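Local coordinates for protein bottromycin amidohydrolase (Streptomyces purpureus, PDB 6I5S) that probably hydrolyses an amide bond in a thiazoline-containing bottromycin precursor at a two-zinc centre, acting as a gatekeeper of bottromycin biosynthesis, at residues Y85-F90 / V403-H408; D148-H153 / D187-V192; T223-E228 / Y386-W391; L273-A278 / C349-V354. All coordinates share one frame; numbering follows the deposited sequence.

Contact 1: residues Y85-F90 / V403-H408; sequences YVTPGF and VFYRRH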
loop_
_atom_site.group_PDB
_atom_site.type_symbol
_atom_site.label_atom_id
_atom_site.label_comp_id
_atom_site.label_asym_id
_atom_site.label_seq_id
_atom_site.Cartn_x
_atom_site.Cartn_y
_atom_site.Cartn_z
ATOM N N TYR A 85 -12.390 -16.430 -10.977
ATOM C CA TYR A 85 -12.522 -14.996 -11.194
ATOM C C TYR A 85 -11.186 -14.352 -10.851
ATOM O O TYR A 85 -10.590 -14.693 -9.822
ATOM C CB TYR A 85 -13.620 -14.429 -10.299
ATOM C CG TYR A 85 -14.975 -14.981 -10.549
ATOM C CD1 TYR A 85 -15.853 -14.373 -11.438
ATOM C CD2 TYR A 85 -15.396 -16.138 -9.913
ATOM C CE1 TYR A 85 -17.151 -14.922 -11.671
ATOM C CE2 TYR A 85 -16.677 -16.665 -10.148
ATOM C CZ TYR A 85 -17.533 -16.028 -11.023
ATOM O OH TYR A 85 -18.804 -16.550 -11.270
ATOM N N VAL A 86 -10.702 -13.453 -11.715
ATOM C CA VAL A 86 -9.345 -12.951 -11.611
ATOM C C VAL A 86 -9.352 -11.439 -11.634
ATOM O O VAL A 86 -10.016 -10.822 -12.472
ATOM C CB VAL A 86 -8.473 -13.508 -12.747
ATOM C CG1 VAL A 86 -7.205 -12.763 -12.876
ATOM C CG2 VAL A 86 -8.192 -14.988 -12.452
ATOM N N THR A 87 -8.570 -10.847 -10.741
ATOM C CA THR A 87 -8.234 -9.438 -10.786
ATOM C C THR A 87 -6.739 -9.239 -11.012
ATOM O O THR A 87 -5.935 -10.130 -10.726
ATOM C CB THR A 87 -8.628 -8.724 -9.474
ATOM O OG1 THR A 87 -7.796 -9.175 -8.396
ATOM C CG2 THR A 87 -10.063 -9.062 -9.110
ATOM N N PRO A 88 -6.336 -8.061 -11.486
ATOM C CA PRO A 88 -4.928 -7.687 -11.414
ATOM C C PRO A 88 -4.462 -7.761 -9.969
ATOM O O PRO A 88 -5.236 -7.629 -9.012
ATOM C CB PRO A 88 -4.930 -6.249 -11.910
ATOM C CG PRO A 88 -6.133 -6.126 -12.736
ATOM C CD PRO A 88 -7.152 -6.944 -12.025
ATOM N N GLY A 89 -3.167 -7.956 -9.802
ATOM C CA GLY A 89 -2.598 -7.917 -8.469
ATOM C C GLY A 89 -2.773 -6.546 -7.850
ATOM O O GLY A 89 -2.780 -5.542 -8.551
ATOM N N PHE A 90 -2.926 -6.530 -6.521
ATOM C CA PHE A 90 -3.146 -5.299 -5.768
ATOM C C PHE A 90 -1.837 -4.571 -5.495
ATOM O O PHE A 90 -0.753 -5.174 -5.431
ATOM C CB PHE A 90 -3.817 -5.598 -4.413
ATOM C CG PHE A 90 -5.040 -6.446 -4.534
ATOM C CD1 PHE A 90 -5.941 -6.249 -5.561
ATOM C CD2 PHE A 90 -5.266 -7.461 -3.649
ATOM C CE1 PHE A 90 -7.047 -7.096 -5.725
ATOM C CE2 PHE A 90 -6.397 -8.312 -3.813
ATOM C CZ PHE A 90 -7.272 -8.089 -4.853
ATOM N N VAL A 403 -4.791 -11.994 -9.132
ATOM C CA VAL A 403 -5.397 -12.587 -7.946
ATOM C C VAL A 403 -6.593 -13.430 -8.369
ATOM O O VAL A 403 -7.410 -12.997 -9.183
ATOM C CB VAL A 403 -5.836 -11.516 -6.943
ATOM C CG1 VAL A 403 -6.169 -12.140 -5.615
ATOM C CG2 VAL A 403 -4.719 -10.457 -6.774
ATOM N N PHE A 404 -6.686 -14.632 -7.826
ATOM C CA PHE A 404 -7.647 -15.646 -8.249
ATOM C C PHE A 404 -8.646 -15.948 -7.131
ATOM O O PHE A 404 -8.249 -16.093 -5.973
ATOM C CB PHE A 404 -6.932 -16.942 -8.580
ATOM C CG PHE A 404 -6.188 -16.926 -9.868
ATOM C CD1 PHE A 404 -6.610 -17.719 -10.914
ATOM C CD2 PHE A 404 -5.054 -16.146 -10.046
ATOM C CE1 PHE A 404 -5.915 -17.754 -12.117
ATOM C CE2 PHE A 404 -4.369 -16.182 -11.231
ATOM C CZ PHE A 404 -4.803 -16.974 -12.278
ATOM N N TYR A 405 -9.926 -16.111 -7.498
ATOM C CA TYR A 405 -11.024 -16.417 -6.591
ATOM C C TYR A 405 -11.928 -17.468 -7.217
ATOM O O TYR A 405 -12.236 -17.399 -8.417
ATOM C CB TYR A 405 -11.851 -15.169 -6.310
ATOM C CG TYR A 405 -11.047 -14.046 -5.681
ATOM C CD1 TYR A 405 -10.921 -13.935 -4.302
ATOM C CD2 TYR A 405 -10.438 -13.094 -6.477
ATOM C CE1 TYR A 405 -10.192 -12.859 -3.715
ATOM C CE2 TYR A 405 -9.648 -12.046 -5.910
ATOM C CZ TYR A 405 -9.555 -11.959 -4.535
ATOM O OH TYR A 405 -8.838 -10.946 -3.946
ATOM N N ARG A 406 -12.345 -18.444 -6.405
ATOM C CA ARG A 406 -13.289 -19.434 -6.890
ATOM C C ARG A 406 -14.690 -18.854 -6.987
ATOM O O ARG A 406 -15.479 -19.276 -7.836
ATOM C CB ARG A 406 -13.294 -20.642 -5.975
ATOM C CG ARG A 406 -12.087 -21.520 -6.045
ATOM C CD ARG A 406 -11.936 -22.154 -7.405
ATOM N NE ARG A 406 -10.887 -23.173 -7.401
ATOM C CZ ARG A 406 -10.484 -23.837 -8.483
ATOM N NH1 ARG A 406 -11.013 -23.573 -9.682
ATOM N NH2 ARG A 406 -9.554 -24.782 -8.363
ATOM N N ARG A 407 -15.023 -17.902 -6.127
ATOM C CA ARG A 407 -16.301 -17.207 -6.172
ATOM C C ARG A 407 -16.039 -15.729 -6.437
ATOM O O ARG A 407 -14.966 -15.221 -6.128
ATOM C CB ARG A 407 -17.075 -17.369 -4.864
ATOM C CG ARG A 407 -17.480 -18.814 -4.545
ATOM C CD ARG A 407 -18.273 -18.919 -3.240
ATOM N NE ARG A 407 -18.736 -20.288 -2.990
ATOM C CZ ARG A 407 -19.433 -20.676 -1.922
ATOM N NH1 ARG A 407 -19.762 -19.806 -0.975
ATOM N NH2 ARG A 407 -19.801 -21.946 -1.800
ATOM N N HIS A 408 -17.014 -15.035 -7.009
ATOM C CA HIS A 408 -16.799 -13.641 -7.346
ATOM C C HIS A 408 -16.469 -12.872 -6.063
ATOM O O HIS A 408 -17.153 -13.059 -5.044
ATOM C CB HIS A 408 -18.035 -13.065 -8.039
ATOM C CG HIS A 408 -17.781 -11.736 -8.678
ATOM N ND1 HIS A 408 -17.534 -10.603 -7.937
ATOM C CD2 HIS A 408 -17.663 -11.372 -9.976
ATOM C CE1 HIS A 408 -17.300 -9.590 -8.752
ATOM N NE2 HIS A 408 -17.371 -10.028 -9.996
#
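Y85 N donates to Y405 O at 2.7 Å in a nearly straight bond (170° at the hydrogen), and the return bond from Y405 N to Y85 O completes this antiparallel pair. Two residues further on, T87 and V403 are bonded both ways in the same manner. V86 and F404 form the non-hydrogen-bonded pair between them. On their face of the sheet the CG2 methyl of V86, anti to its own carbonyl carbon, lies over the F404 ring, 3.6 Å from the centroid. On the other face V403 CG2 covers the F90 ring at 4.1 Å from its centroid, while Y405 OH meets the rim of that ring 3.4 Å from F90 CZ. This hydroxyl is also hydrogen-bonded to L416 O. Past the strand end the chain folds back over Y85: H408 CB stands 4.1 Å from the Y85 ring centroid, and the imidazole turns an edge toward the same ring, the planes 63° apart. Strand 84-95 runs on to the zinc ligand H94, so strand 402-405 flanks the early part of a strand that leads to the metal site. Four backbone bonds fix the register, while CH-pi contacts on both faces add apolar packing between the strands.

Contact 2: residues D148-H153 / D187-V192; sequences DGPGSH and DVERPV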
loop_
_atom_site.group_PDB
_atom_site.type_symbol
_atom_site.label_atom_id
_atom_site.label_comp_id
_atom_site.label_asym_id
_atom_site.label_seq_id
_atom_site.Cartn_x
_atom_site.Cartn_y
_atom_site.Cartn_z
ATOM N N ASP A 148 13.060 16.784 3.345
ATOM C CA ASP A 148 12.389 17.691 4.254
ATOM C C ASP A 148 13.233 18.941 4.413
ATOM O O ASP A 148 14.410 18.966 4.045
ATOM C CB ASP A 148 12.155 17.065 5.628
ATOM C CG ASP A 148 10.919 17.645 6.362
ATOM O OD1 ASP A 148 10.266 18.579 5.843
ATOM O OD2 ASP A 148 10.609 17.165 7.497
ATOM N N GLY A 149 12.613 20.001 4.960
ATOM C CA GLY A 149 13.314 21.265 5.139
ATOM C C GLY A 149 13.984 21.342 6.494
ATOM O O GLY A 149 13.861 20.458 7.347
ATOM N N PRO A 150 14.727 22.410 6.729
ATOM C CA PRO A 150 15.192 22.644 8.091
ATOM C C PRO A 150 13.971 22.822 8.984
ATOM O O PRO A 150 12.874 23.176 8.539
ATOM C CB PRO A 150 16.057 23.914 7.977
ATOM C CG PRO A 150 15.802 24.476 6.649
ATOM C CD PRO A 150 15.071 23.497 5.794
ATOM N N GLY A 151 14.135 22.501 10.238
ATOM C CA GLY A 151 12.944 22.502 11.058
ATOM C C GLY A 151 12.082 21.283 10.857
ATOM O O GLY A 151 10.984 21.219 11.409
ATOM N N SER A 152 12.565 20.308 10.094
ATOM C CA SER A 152 11.947 18.994 10.003
ATOM C C SER A 152 11.668 18.432 11.389
ATOM O O SER A 152 12.469 18.596 12.312
ATOM C CB SER A 152 12.897 18.039 9.253
ATOM O OG SER A 152 12.415 16.717 9.323
ATOM N N HIS A 153 10.529 17.744 11.522
ATOM C CA HIS A 153 10.249 16.954 12.716
ATOM C C HIS A 153 10.919 15.576 12.685
ATOM O O HIS A 153 10.858 14.849 13.681
ATOM C CB HIS A 153 8.742 16.800 12.857
ATOM C CG HIS A 153 8.033 18.069 13.237
ATOM N ND1 HIS A 153 6.923 18.086 14.065
ATOM C CD2 HIS A 153 8.293 19.364 12.927
ATOM C CE1 HIS A 153 6.534 19.338 14.239
ATOM N NE2 HIS A 153 7.340 20.129 13.551
ATOM N N ASP A 187 7.958 20.183 6.024
ATOM C CA ASP A 187 8.701 21.412 6.307
ATOM C C ASP A 187 9.602 21.826 5.156
ATOM O O ASP A 187 10.433 22.733 5.323
ATOM C CB ASP A 187 9.506 21.243 7.609
ATOM C CG ASP A 187 8.624 21.309 8.837
ATOM O OD1 ASP A 187 8.094 22.386 9.122
ATOM O OD2 ASP A 187 8.394 20.278 9.496
ATOM N N VAL A 188 9.422 21.243 3.970
ATOM C CA VAL A 188 10.138 21.763 2.805
ATOM C C VAL A 188 9.708 23.198 2.565
ATOM O O VAL A 188 8.514 23.498 2.477
ATOM C CB VAL A 188 9.880 20.899 1.563
ATOM C CG1 VAL A 188 10.638 21.516 0.344
ATOM C CG2 VAL A 188 10.408 19.496 1.794
ATOM N N GLU A 189 10.688 24.089 2.416
ATOM C CA GLU A 189 10.377 25.497 2.219
ATOM C C GLU A 189 9.813 25.726 0.815
ATOM O O GLU A 189 10.147 25.016 -0.134
ATOM C CB GLU A 189 11.638 26.344 2.433
ATOM C CG GLU A 189 12.126 26.375 3.868
ATOM C CD GLU A 189 13.632 26.663 4.031
ATOM O OE1 GLU A 189 14.493 26.017 3.356
ATOM O OE2 GLU A 189 13.953 27.533 4.862
ATOM N N ARG A 190 9.016 26.802 0.663
ATOM C CA ARG A 190 8.333 27.008 -0.611
ATOM C C ARG A 190 9.293 27.180 -1.788
ATOM O O ARG A 190 9.071 26.542 -2.830
ATOM C CB ARG A 190 7.397 28.231 -0.519
ATOM C CG ARG A 190 6.497 28.380 -1.753
ATOM C CD ARG A 190 5.997 29.819 -1.989
ATOM N NE ARG A 190 7.135 30.715 -2.236
ATOM C CZ ARG A 190 7.602 31.607 -1.362
ATOM N NH1 ARG A 190 7.016 31.762 -0.172
ATOM N NH2 ARG A 190 8.663 32.352 -1.686
ATOM N N PRO A 191 10.318 28.032 -1.724
ATOM C CA PRO A 191 11.239 28.177 -2.880
ATOM C C PRO A 191 11.973 26.879 -3.224
ATOM O O PRO A 191 12.300 26.597 -4.399
ATOM C CB PRO A 191 12.206 29.275 -2.412
ATOM C CG PRO A 191 11.745 29.786 -1.184
ATOM C CD PRO A 191 10.680 28.921 -0.599
ATOM N N VAL A 192 12.290 26.094 -2.201
ATOM C CA VAL A 192 12.934 24.813 -2.406
ATOM C C VAL A 192 11.982 23.827 -3.075
ATOM O O VAL A 192 12.381 23.127 -4.017
ATOM C CB VAL A 192 13.503 24.300 -1.074
ATOM C CG1 VAL A 192 14.135 22.932 -1.260
ATOM C CG2 VAL A 192 14.555 25.283 -0.506
HETATM O O HOH W 1 8.703 17.605 9.329
#
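The type II beta turn from G149 to S152 packs against D187 and V188, in the loop between the carboxylated lysine Xaa183, which binds both zinc ions, and helix 190-203. At its entrance the D148 carboxylate uses both oxygens. With CG anti to the backbone N (chi1 -152°), D148 OD1 accepts D187 N at 2.8 Å through its syn lone pair, and it also receives a weak bond from G149 N within its own segment. D148 OD2 is met by S152 OG at 2.6 Å, from above the carboxylate plane; that serine oxygen is itself hydrogen-bonded to V154 N, so the carboxylate and the turn hold each other. Within the turn, P150 and G151 occupy the two central positions, G151 with positive phi, and a weak 3.0 Å bond from S152 N to G149 O closes it. The missing side chain of G149 lets the two backbones come together, with G149 CA 3.2 Å from D187 O in a CA-H...O contact. A water bridges the two acids, donating at 2.7 Å to D148 OD2 and equally to D187 OD2 while accepting from H153 N. It lies between carboxylates whose OD2 atoms are 4.3 Å apart, and R239, in a salt bridge with D187 OD2, probably offsets the repulsion further. H153 adds its CD2, 3.6 Å from D187 OD2. At the outer side E189, in the N-cap position of helix 190-203, brings its carboxylate OE1 to 3.6 Å from P150 CD.

Contact 3: residues T223-E228 / Y386-W391; sequences TMRSTE and YDVMGW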
loop_
_atom_site.group_PDB
_atom_site.type_symbol
_atom_site.label_atom_id
_atom_site.label_comp_id
_atom_site.label_asym_id
_atom_site.label_seq_id
_atom_site.Cartn_x
_atom_site.Cartn_y
_atom_site.Cartn_z
ATOM N N THR A 223 1.455 19.912 -9.262
ATOM C CA THR A 223 2.867 19.582 -9.467
ATOM C C THR A 223 3.252 18.219 -8.912
ATOM O O THR A 223 4.215 17.622 -9.393
ATOM C CB THR A 223 3.799 20.636 -8.840
ATOM O OG1 THR A 223 3.542 20.763 -7.438
ATOM C CG2 THR A 223 3.654 21.995 -9.503
ATOM N N MET A 224 2.527 17.690 -7.939
ATOM C CA MET A 224 2.885 16.414 -7.334
ATOM C C MET A 224 2.151 15.249 -7.997
ATOM O O MET A 224 0.962 15.334 -8.314
ATOM C CB MET A 224 2.579 16.431 -5.824
ATOM C CG MET A 224 3.483 17.458 -5.067
ATOM S SD MET A 224 3.114 17.588 -3.302
ATOM C CE MET A 224 3.516 15.953 -2.651
ATOM N N ARG A 225 2.868 14.152 -8.188
ATOM C CA ARG A 225 2.260 12.990 -8.820
ATOM C C ARG A 225 1.163 12.406 -7.936
ATOM O O ARG A 225 0.120 11.974 -8.440
ATOM C CB ARG A 225 3.317 11.933 -9.121
ATOM C CG ARG A 225 2.821 10.466 -9.457
ATOM C CD ARG A 225 2.203 10.413 -10.813
ATOM N NE ARG A 225 3.150 10.797 -11.832
ATOM C CZ ARG A 225 4.070 10.028 -12.367
ATOM N NH1 ARG A 225 4.249 8.771 -11.972
ATOM N NH2 ARG A 225 4.840 10.557 -13.304
ATOM N N SER A 226 1.370 12.425 -6.623
ATOM C CA SER A 226 0.322 12.058 -5.693
ATOM C C SER A 226 0.549 12.815 -4.387
ATOM O O SER A 226 1.662 13.239 -4.073
ATOM C CB SER A 226 0.277 10.541 -5.400
ATOM O OG SER A 226 1.407 10.146 -4.588
ATOM N N THR A 227 -0.524 12.953 -3.621
ATOM C CA THR A 227 -0.485 13.516 -2.265
ATOM C C THR A 227 -1.118 12.514 -1.306
ATOM O O THR A 227 -2.046 11.760 -1.672
ATOM C CB THR A 227 -1.194 14.863 -2.134
ATOM O OG1 THR A 227 -2.572 14.768 -2.538
ATOM C CG2 THR A 227 -0.491 15.939 -3.055
ATOM N N GLU A 228 -0.537 12.450 -0.102
ATOM C CA GLU A 228 -0.840 11.402 0.860
ATOM C C GLU A 228 -1.596 11.958 2.071
ATOM O O GLU A 228 -1.365 13.088 2.525
ATOM C CB GLU A 228 0.441 10.708 1.355
ATOM C CG GLU A 228 1.464 10.373 0.219
ATOM C CD GLU A 228 0.872 9.413 -0.756
ATOM O OE1 GLU A 228 0.448 8.332 -0.285
ATOM O OE2 GLU A 228 0.799 9.725 -1.964
ATOM N N TYR A 386 -1.124 1.321 -10.766
ATOM C CA TYR A 386 -0.096 1.102 -11.788
ATOM C C TYR A 386 0.157 2.399 -12.546
ATOM O O TYR A 386 1.287 2.727 -12.885
ATOM C CB TYR A 386 -0.520 -0.008 -12.739
ATOM C CG TYR A 386 -0.593 -1.362 -12.020
ATOM C CD1 TYR A 386 0.514 -1.861 -11.344
ATOM C CD2 TYR A 386 -1.760 -2.121 -12.002
ATOM C CE1 TYR A 386 0.473 -3.072 -10.670
ATOM C CE2 TYR A 386 -1.823 -3.361 -11.309
ATOM C CZ TYR A 386 -0.693 -3.810 -10.644
ATOM O OH TYR A 386 -0.664 -5.020 -9.965
ATOM N N ASP A 387 -0.891 3.189 -12.771
ATOM C CA ASP A 387 -0.694 4.487 -13.450
ATOM C C ASP A 387 0.129 5.471 -12.617
ATOM O O ASP A 387 1.034 6.142 -13.161
ATOM C CB ASP A 387 -2.047 5.128 -13.819
ATOM C CG ASP A 387 -2.646 4.534 -15.073
ATOM O OD1 ASP A 387 -1.989 3.689 -15.720
ATOM O OD2 ASP A 387 -3.772 4.922 -15.419
ATOM N N VAL A 388 -0.143 5.560 -11.323
ATOM C CA VAL A 388 0.599 6.523 -10.494
ATOM C C VAL A 388 2.072 6.134 -10.393
ATOM O O VAL A 388 2.951 7.003 -10.216
ATOM C CB VAL A 388 -0.040 6.662 -9.088
ATOM C CG1 VAL A 388 0.338 5.516 -8.137
ATOM C CG2 VAL A 388 0.356 8.024 -8.504
ATOM N N MET A 389 2.370 4.843 -10.487
ATOM C CA MET A 389 3.758 4.359 -10.489
ATOM C C MET A 389 4.436 4.450 -11.835
ATOM O O MET A 389 5.654 4.169 -11.942
ATOM C CB MET A 389 3.782 2.911 -10.019
ATOM C CG MET A 389 3.442 2.735 -8.543
ATOM S SD MET A 389 3.669 1.045 -7.898
ATOM C CE MET A 389 2.488 0.122 -8.892
ATOM N N GLY A 390 3.707 4.812 -12.883
ATOM C CA GLY A 390 4.337 4.946 -14.168
ATOM C C GLY A 390 4.547 3.625 -14.857
ATOM O O GLY A 390 5.350 3.547 -15.798
ATOM N N TRP A 391 3.870 2.581 -14.399
ATOM C CA TRP A 391 3.955 1.245 -14.994
ATOM C C TRP A 391 2.837 1.147 -16.016
ATOM O O TRP A 391 1.682 0.907 -15.660
ATOM C CB TRP A 391 3.792 0.143 -13.950
ATOM C CG TRP A 391 4.838 0.129 -12.872
ATOM C CD1 TRP A 391 5.907 0.960 -12.765
ATOM C CD2 TRP A 391 4.932 -0.794 -11.776
ATOM N NE1 TRP A 391 6.657 0.607 -11.661
ATOM C CE2 TRP A 391 6.081 -0.454 -11.039
ATOM C CE3 TRP A 391 4.178 -1.870 -11.372
ATOM C CZ2 TRP A 391 6.480 -1.161 -9.901
ATOM C CZ3 TRP A 391 4.554 -2.580 -10.218
ATOM C CH2 TRP A 391 5.659 -2.202 -9.485
#
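R225 leaves the backbone with CG anti to N (chi1 165°), and the bends at chi2 (72°) and chi3 fold CD and NE back beside V388, in the last turn of helix 383-388. That helix finishes in a Schellman motif: G390 has positive phi, and G390 N and W391 N bond back to D387 O and Y386 O. R225 lies close to strand 226-228, which runs parallel to strand 268-270. Its NH1 donates to V388 O at 2.8 Å (155° at the hydrogen). The oxygen lies in the plane of the guanidinium, at its edge, whereas the donor stands well above the plane of the V388 carbonyl. A positive charge here would be expected to interact favourably with the partial negative charge at the C-terminal end of the helix. The arginine's aliphatic part is used too: R225 CG rests 3.6 Å from V388 CG2, and R225 CD lies 3.8 Å from the same methyl. That methyl points anti to the V388 backbone N, and the valine also packs on F268 of strand 268-270. The S226 hydroxyl, next in the chain, is engaged within its own segment: OG donates to E228 OE2 at 2.7 Å and is also hydrogen-bonded to R115. E228 OE1 in turn is hydrogen-bonded to H94, a zinc ligand, which places E228 in the second shell of the metal site. On the helix side S226 offers only its methylene, with CB 4.0 Å from V388 CG2.

Contact 4: residues L273-A278 / C349-V354; sequences LVAWRA and CGNPFV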
loop_
_atom_site.group_PDB
_atom_site.type_symbol
_atom_site.label_atom_id
_atom_site.label_comp_id
_atom_site.label_asym_id
_atom_site.label_seq_id
_atom_site.Cartn_x
_atom_site.Cartn_y
_atom_site.Cartn_z
ATOM N N LEU A 273 -6.790 5.893 5.074
ATOM C CA LEU A 273 -7.800 6.047 6.127
ATOM C C LEU A 273 -7.546 5.066 7.266
ATOM O O LEU A 273 -7.765 5.392 8.453
ATOM C CB LEU A 273 -9.198 5.846 5.556
ATOM C CG LEU A 273 -9.556 6.901 4.514
ATOM C CD1 LEU A 273 -10.843 6.464 3.778
ATOM C CD2 LEU A 273 -9.781 8.324 5.127
ATOM N N VAL A 274 -7.097 3.855 6.922
ATOM C CA VAL A 274 -6.793 2.840 7.948
ATOM C C VAL A 274 -5.749 3.334 8.934
ATOM O O VAL A 274 -5.808 2.998 10.129
ATOM C CB VAL A 274 -6.358 1.519 7.290
ATOM C CG1 VAL A 274 -5.111 1.697 6.407
ATOM C CG2 VAL A 274 -6.150 0.410 8.348
ATOM N N ALA A 275 -4.785 4.129 8.466
ATOM C CA ALA A 275 -3.763 4.686 9.366
ATOM C C ALA A 275 -4.303 5.821 10.239
ATOM O O ALA A 275 -3.984 5.902 11.436
ATOM C CB ALA A 275 -2.553 5.167 8.517
ATOM N N TRP A 276 -5.073 6.738 9.657
ATOM C CA TRP A 276 -5.821 7.715 10.475
ATOM C C TRP A 276 -6.616 7.026 11.586
ATOM O O TRP A 276 -6.583 7.442 12.746
ATOM C CB TRP A 276 -6.770 8.498 9.585
ATOM C CG TRP A 276 -6.239 9.712 8.870
ATOM C CD1 TRP A 276 -5.940 9.804 7.525
ATOM C CD2 TRP A 276 -5.994 10.993 9.436
ATOM N NE1 TRP A 276 -5.552 11.093 7.218
ATOM C CE2 TRP A 276 -5.584 11.850 8.370
ATOM C CE3 TRP A 276 -6.140 11.532 10.728
ATOM C CZ2 TRP A 276 -5.288 13.205 8.565
ATOM C CZ3 TRP A 276 -5.864 12.888 10.914
ATOM C CH2 TRP A 276 -5.412 13.704 9.830
ATOM N N ARG A 277 -7.369 5.992 11.219
ATOM C CA ARG A 277 -8.187 5.249 12.182
ATOM C C ARG A 277 -7.326 4.680 13.299
ATOM O O ARG A 277 -7.645 4.792 14.472
ATOM C CB ARG A 277 -8.909 4.125 11.430
ATOM C CG ARG A 277 -9.868 3.221 12.253
ATOM C CD ARG A 277 -11.219 3.930 12.529
ATOM N NE ARG A 277 -11.880 4.228 11.266
ATOM C CZ ARG A 277 -12.966 5.012 11.192
ATOM N NH1 ARG A 277 -13.519 5.273 10.025
ATOM N NH2 ARG A 277 -13.474 5.567 12.277
ATOM N N ALA A 278 -6.207 4.049 12.947
ATOM C CA ALA A 278 -5.355 3.488 13.993
ATOM C C ALA A 278 -4.744 4.549 14.894
ATOM O O ALA A 278 -4.583 4.310 16.093
ATOM C CB ALA A 278 -4.257 2.616 13.333
ATOM N N CYS A 349 1.283 0.845 6.524
ATOM C CA CYS A 349 1.561 -0.345 7.310
ATOM C C CYS A 349 2.925 -0.225 7.945
ATOM O O CYS A 349 3.891 0.293 7.363
ATOM C CB CYS A 349 1.403 -1.629 6.498
ATOM S SG CYS A 349 2.488 -1.792 5.018
ATOM N N GLY A 350 3.023 -0.770 9.142
ATOM C CA GLY A 350 4.162 -0.547 10.011
ATOM C C GLY A 350 3.867 0.397 11.151
ATOM O O GLY A 350 4.468 0.276 12.209
ATOM N N ASN A 351 2.972 1.352 10.937
ATOM C CA ASN A 351 2.442 2.158 12.035
ATOM C C ASN A 351 1.739 1.239 13.026
ATOM O O ASN A 351 1.292 0.132 12.654
ATOM C CB ASN A 351 1.435 3.182 11.527
ATOM C CG ASN A 351 2.069 4.398 10.897
ATOM O OD1 ASN A 351 3.236 4.381 10.582
ATOM N ND2 ASN A 351 1.272 5.441 10.664
ATOM N N PRO A 352 1.620 1.650 14.295
ATOM C CA PRO A 352 1.036 0.741 15.280
ATOM C C PRO A 352 -0.332 0.195 14.896
ATOM O O PRO A 352 -1.244 0.938 14.525
ATOM C CB PRO A 352 0.997 1.602 16.528
ATOM C CG PRO A 352 2.199 2.560 16.382
ATOM C CD PRO A 352 2.188 2.871 14.935
ATOM N N PHE A 353 -0.433 -1.136 14.904
ATOM C CA PHE A 353 -1.649 -1.897 14.617
ATOM C C PHE A 353 -2.115 -1.785 13.175
ATOM O O PHE A 353 -3.258 -2.141 12.867
ATOM C CB PHE A 353 -2.742 -1.500 15.619
ATOM C CG PHE A 353 -2.323 -1.837 16.999
ATOM C CD1 PHE A 353 -2.195 -3.166 17.375
ATOM C CD2 PHE A 353 -1.952 -0.860 17.882
ATOM C CE1 PHE A 353 -1.752 -3.510 18.636
ATOM C CE2 PHE A 353 -1.511 -1.206 19.155
ATOM C CZ PHE A 353 -1.413 -2.527 19.519
ATOM N N VAL A 354 -1.227 -1.363 12.269
ATOM C CA VAL A 354 -1.474 -1.403 10.826
ATOM C C VAL A 354 -0.579 -2.500 10.260
ATOM O O VAL A 354 0.618 -2.280 10.077
ATOM C CB VAL A 354 -1.225 -0.062 10.171
ATOM C CG1 VAL A 354 -1.682 -0.120 8.721
ATOM C CG2 VAL A 354 -1.975 1.045 10.944
HETATM O O HOH W 2 -1.332 4.859 11.911
#
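V354 lays its CG2 methyl against A278 CB at 3.7 Å, where the loop after the zinc ligand D348 meets one side of helix 273-280. The methyl stands anti to the V354 carbonyl carbon, and one turn back along the helix it comes within 4.4 Å of A275 CA. A278 CB also touches the loop backbone, 3.6 Å from P352 O. The loop contains a type II beta turn from N351 to V354, closed by V354 N bonding to N351 O at 3.0 Å; F353 takes the positive phi of its third position. A second backbone bond runs from G350 N to V354 O. Polar communication between the two segments goes through a water, which donates to A275 O at 2.9 Å and accepts from N351 ND2 at the same length. The amide of N351 is thereby tied to the helix. Behind the helix, W276 NE1 is bonded to the backbone oxygen of H229, another zinc ligand. The small alanine faces let the loop settle close to the helix, so the segments meet by apolar packing and are linked by hydrogen bonds through one water, on the loop whose N351 side chain lies about 6 Å from a zinc ion.

In the fold
The centre of contact 1 lies about 18 Å from the centre of the chain, yet the contact is largely buried and relies on strand pairing with aromatic and methyl packing. The centre of contact 2 lies farthest out, about 26 Å from that of the chain and on the opposite side; its chemistry is carboxylates and water. Contacts 3 and 4 are more central, each joining a helix to another element: one through an arginine bond at a helix end, the other through alanine and valine packing with a water. Helix 383-388 of contact 3 and strand 402-405 of contact 1 follow each other in the chain, and these contacts touch, G89 O probably accepting a bond from Y386 OH.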